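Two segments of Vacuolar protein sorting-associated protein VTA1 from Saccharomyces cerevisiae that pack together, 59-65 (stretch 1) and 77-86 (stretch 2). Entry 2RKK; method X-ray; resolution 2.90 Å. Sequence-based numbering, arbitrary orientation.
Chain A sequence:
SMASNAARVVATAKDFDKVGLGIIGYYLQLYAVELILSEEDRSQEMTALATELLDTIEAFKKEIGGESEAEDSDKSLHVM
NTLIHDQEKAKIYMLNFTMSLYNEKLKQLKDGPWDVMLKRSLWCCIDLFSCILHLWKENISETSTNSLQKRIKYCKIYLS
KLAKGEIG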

# COMPACT_ATOMS: atom_id res chain seq x y z
N ALA A 59 12.47 -2.68 -13.91
CA ALA A 59 12.11 -4.06 -13.62
C ALA A 59 10.74 -4.10 -12.98
O ALA A 59 9.88 -4.90 -13.36
N PHE A 60 10.54 -3.19 -12.03
CA PHE A 60 9.28 -3.12 -11.30
C PHE A 60 8.07 -2.83 -12.18
O PHE A 60 7.06 -3.53 -12.10
N LYS A 61 8.17 -1.78 -13.00
CA LYS A 61 7.07 -1.38 -13.88
C LYS A 61 6.81 -2.44 -14.92
O LYS A 61 5.66 -2.71 -15.27
N LYS A 62 7.89 -3.02 -15.43
CA LYS A 62 7.77 -4.06 -16.43
C LYS A 62 6.92 -5.20 -15.89
O LYS A 62 6.04 -5.69 -16.58
N GLU A 63 7.18 -5.62 -14.66
CA GLU A 63 6.43 -6.72 -14.10
C GLU A 63 4.99 -6.41 -13.69
O GLU A 63 4.32 -7.24 -13.08
N ILE A 64 4.49 -5.23 -14.06
CA ILE A 64 3.12 -4.83 -13.70
C ILE A 64 2.34 -4.12 -14.83
O ILE A 64 1.12 -3.95 -14.75
N GLY A 65 3.05 -3.72 -15.89
CA GLY A 65 2.42 -3.04 -17.01
C GLY A 65 1.61 -3.96 -17.90
O GLY A 65 0.75 -3.50 -18.67
N LEU A 77 -2.17 -8.61 -10.02
CA LEU A 77 -0.99 -8.26 -10.82
C LEU A 77 -1.39 -7.25 -11.89
O LEU A 77 -0.88 -6.13 -11.93
N HIS A 78 -2.29 -7.66 -12.77
CA HIS A 78 -2.76 -6.79 -13.85
C HIS A 78 -3.86 -5.86 -13.31
O HIS A 78 -4.34 -4.98 -14.02
N VAL A 79 -4.26 -6.03 -12.06
CA VAL A 79 -5.33 -5.21 -11.51
C VAL A 79 -4.88 -3.85 -10.99
O VAL A 79 -5.62 -2.87 -11.08
N MET A 80 -3.66 -3.80 -10.48
CA MET A 80 -3.10 -2.58 -9.90
C MET A 80 -2.31 -1.65 -10.82
O MET A 80 -2.09 -0.50 -10.48
N ASN A 81 -1.91 -2.17 -11.98
CA ASN A 81 -1.13 -1.40 -12.95
C ASN A 81 -1.45 0.09 -12.98
O ASN A 81 -0.55 0.93 -13.10
N THR A 82 -2.73 0.42 -12.88
CA THR A 82 -3.20 1.80 -12.91
C THR A 82 -2.48 2.74 -11.96
O THR A 82 -2.43 3.94 -12.19
N LEU A 83 -1.93 2.18 -10.89
CA LEU A 83 -1.19 2.94 -9.89
C LEU A 83 0.22 3.22 -10.36
O LEU A 83 0.96 3.94 -9.70
N ILE A 84 0.60 2.63 -11.48
CA ILE A 84 1.92 2.83 -12.03
C ILE A 84 1.82 3.54 -13.37
O ILE A 84 2.77 4.18 -13.83
N HIS A 85 0.66 3.42 -14.00
CA HIS A 85 0.44 4.06 -15.29
C HIS A 85 -0.32 5.38 -15.16
O HIS A 85 -0.10 6.29 -15.95
N ASP A 86 -1.20 5.49 -14.16
CA ASP A 86 -1.97 6.72 -13.95
C ASP A 86 -1.36 7.58 -12.85
O ASP A 86 -1.69 7.41 -11.67

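The contact between the two stretches is small, burying 474 Å² in total, and it is built from side-chain shape rather than from polar pairing: no hydrogen bond crosses it. Its centre is an isoleucine pair. Ile84, on the short helix of stretch 2, points its CA-to-CB bond toward stretch 1 and adopts chi1 m and chi2 t, an extended form that carries CD1 to the side chains of stretch 1. There it meets two neighbours at once. Ile84 CD1 lies 3.2 Å from Ile64 CG2 and 3.3 Å from Phe60 CE2, so the tip of the side chain occupies the hollow between the gamma methyl of one residue and the aromatic ring of the other. Phe60, with chi1 t, leaves its backbone sideways, but its ring reaches nearer to stretch 2; the methyl meets the edge of that ring, close to its plane. Both distances are short for carbon atoms, and the fit is correspondingly tight.

Ile64 is the matching bump from stretch 1. Buried, and lying just beyond the helix that carries Phe60, it has chi1 m with chi2 between wells at 118°. Besides meeting Ile84, Ile64 CG2 approaches Leu77 O at 3.8 Å and Asn81 CB at 4.1 Å, so this one methyl sits among three residues of stretch 2. The backbones are also closest here: the CA atoms of Ile64 and Asn81 are 5.5 Å apart, against 6.9 Å for those of Lys61 and Ile84. Asn81, chi1 p, points toward stretch 1, and Asn81 CB packs 3.2 Å from Ile64 O. Its amide makes no bond across the contact.

At one end, Leu77 closes the apolar patch. Its chi1 t, chi2 p conformation brings Leu77 CD1 to 3.2 Å from Glu63 O, with Ile64 CG1 at a looser 4.4 Å. The side chain of Glu63, whose chi1 of -133° falls between wells, bends so that Glu63 OE2 comes within 3.7 Å of Leu77 CD1. The carboxylate thus borders the leucine methyl without finding a polar partner in stretch 2.

The other end is more exposed. Lys61 is fully extended, all four chi angles t, and its aliphatic stem runs along stretch 2: Lys61 CG is 3.6 Å from Ile84 CG2, and farther out Lys61 CE is 3.4 Å from His85 CE1. The stem therefore covers the second branch of Ile84 before passing the imidazole. His85, chi1 m, leaves its backbone sideways, but its ring comes nearer to stretch 1, where Gly65 CA lies 3.1 Å from His85 NE2, at the ring edge and near its plane. An ideal CB on Gly65 would lie 3.2 Å from His85 NE2, also a tight approach, so the ring leaves little spare room here.

Val79 and Thr82 point away from this surface, and Leu83, directed sideways, remains out of contact with stretch 1. In stretch 1, Lys62 also points away, its extended chain making no contact with stretch 2.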

# COMPACT_ATOMS: atom_id res chain seq x y z
CB ALA A 59 13.13 -4.66 -12.69
CB PHE A 60 9.34 -2.05 -10.21
CG PHE A 60 8.10 -1.98 -9.38
CD1 PHE A 60 8.03 -2.65 -8.17
CD2 PHE A 60 6.98 -1.26 -9.81
CE1 PHE A 60 6.88 -2.62 -7.40
CE2 PHE A 60 5.81 -1.22 -9.05
CZ PHE A 60 5.76 -1.90 -7.84
CB LYS A 61 7.38 -0.05 -14.57
CG LYS A 61 6.19 0.51 -15.35
CD LYS A 61 6.49 1.87 -15.96
CE LYS A 61 5.31 2.40 -16.76
NZ LYS A 61 5.58 3.78 -17.25
CB LYS A 62 9.13 -4.61 -16.82
CG LYS A 62 9.05 -5.79 -17.77
CD LYS A 62 10.43 -6.21 -18.23
CE LYS A 62 10.38 -7.38 -19.20
NZ LYS A 62 11.76 -7.72 -19.64
CB GLU A 63 7.23 -7.29 -12.93
CG GLU A 63 7.35 -8.79 -12.95
CD GLU A 63 6.20 -9.46 -12.24
OE1 GLU A 63 6.16 -9.36 -10.98
OE2 GLU A 63 5.32 -10.07 -12.92
CB ILE A 64 3.16 -3.94 -12.43
CG1 ILE A 64 3.63 -4.79 -11.24
CG2 ILE A 64 1.77 -3.37 -12.12
CD1 ILE A 64 4.92 -4.33 -10.60
CB LEU A 77 -0.39 -9.51 -11.47
CG LEU A 77 0.81 -9.34 -12.41
CD1 LEU A 77 2.02 -8.86 -11.64
CD2 LEU A 77 1.11 -10.68 -13.09
CB HIS A 78 -3.34 -7.64 -15.00
CG HIS A 78 -2.40 -8.69 -15.54
ND1 HIS A 78 -1.68 -8.52 -16.70
CD2 HIS A 78 -2.11 -9.94 -15.09
CE1 HIS A 78 -0.98 -9.61 -16.94
NE2 HIS A 78 -1.22 -10.49 -15.98
CB VAL A 79 -6.04 -5.96 -10.37
CG1 VAL A 79 -7.36 -5.31 -10.06
CG2 VAL A 79 -6.23 -7.41 -10.75
CB MET A 80 -2.22 -2.95 -8.71
CG MET A 80 -3.03 -3.36 -7.51
SD MET A 80 -4.40 -2.17 -7.29
CE MET A 80 -5.81 -3.30 -7.36
CB ASN A 81 -1.35 -1.97 -14.36
CG ASN A 81 -2.77 -1.75 -14.86
OD1 ASN A 81 -3.71 -2.34 -14.34
ND2 ASN A 81 -2.93 -0.88 -15.86
CB THR A 82 -4.70 1.84 -12.61
OG1 THR A 82 -5.10 0.58 -12.04
CG2 THR A 82 -5.48 2.10 -13.87
CB LEU A 83 -1.12 2.16 -8.58
CG LEU A 83 -2.36 2.16 -7.72
CD1 LEU A 83 -2.14 1.30 -6.50
CD2 LEU A 83 -2.68 3.59 -7.33
CB ILE A 84 2.65 1.50 -12.25
CG1 ILE A 84 2.63 0.68 -10.97
CG2 ILE A 84 4.10 1.76 -12.64
CD1 ILE A 84 3.27 -0.68 -11.13
CB HIS A 85 -0.28 3.10 -16.25
CG HIS A 85 0.54 1.91 -16.64
ND1 HIS A 85 1.82 2.03 -17.16
CD2 HIS A 85 0.30 0.58 -16.54
CE1 HIS A 85 2.32 0.82 -17.37
NE2 HIS A 85 1.42 -0.07 -17.00
CB ASP A 86 -3.42 6.41 -13.57
CG ASP A 86 -4.34 7.63 -13.67
OD1 ASP A 86 -3.86 8.77 -13.49
OD2 ASP A 86 -5.54 7.45 -13.91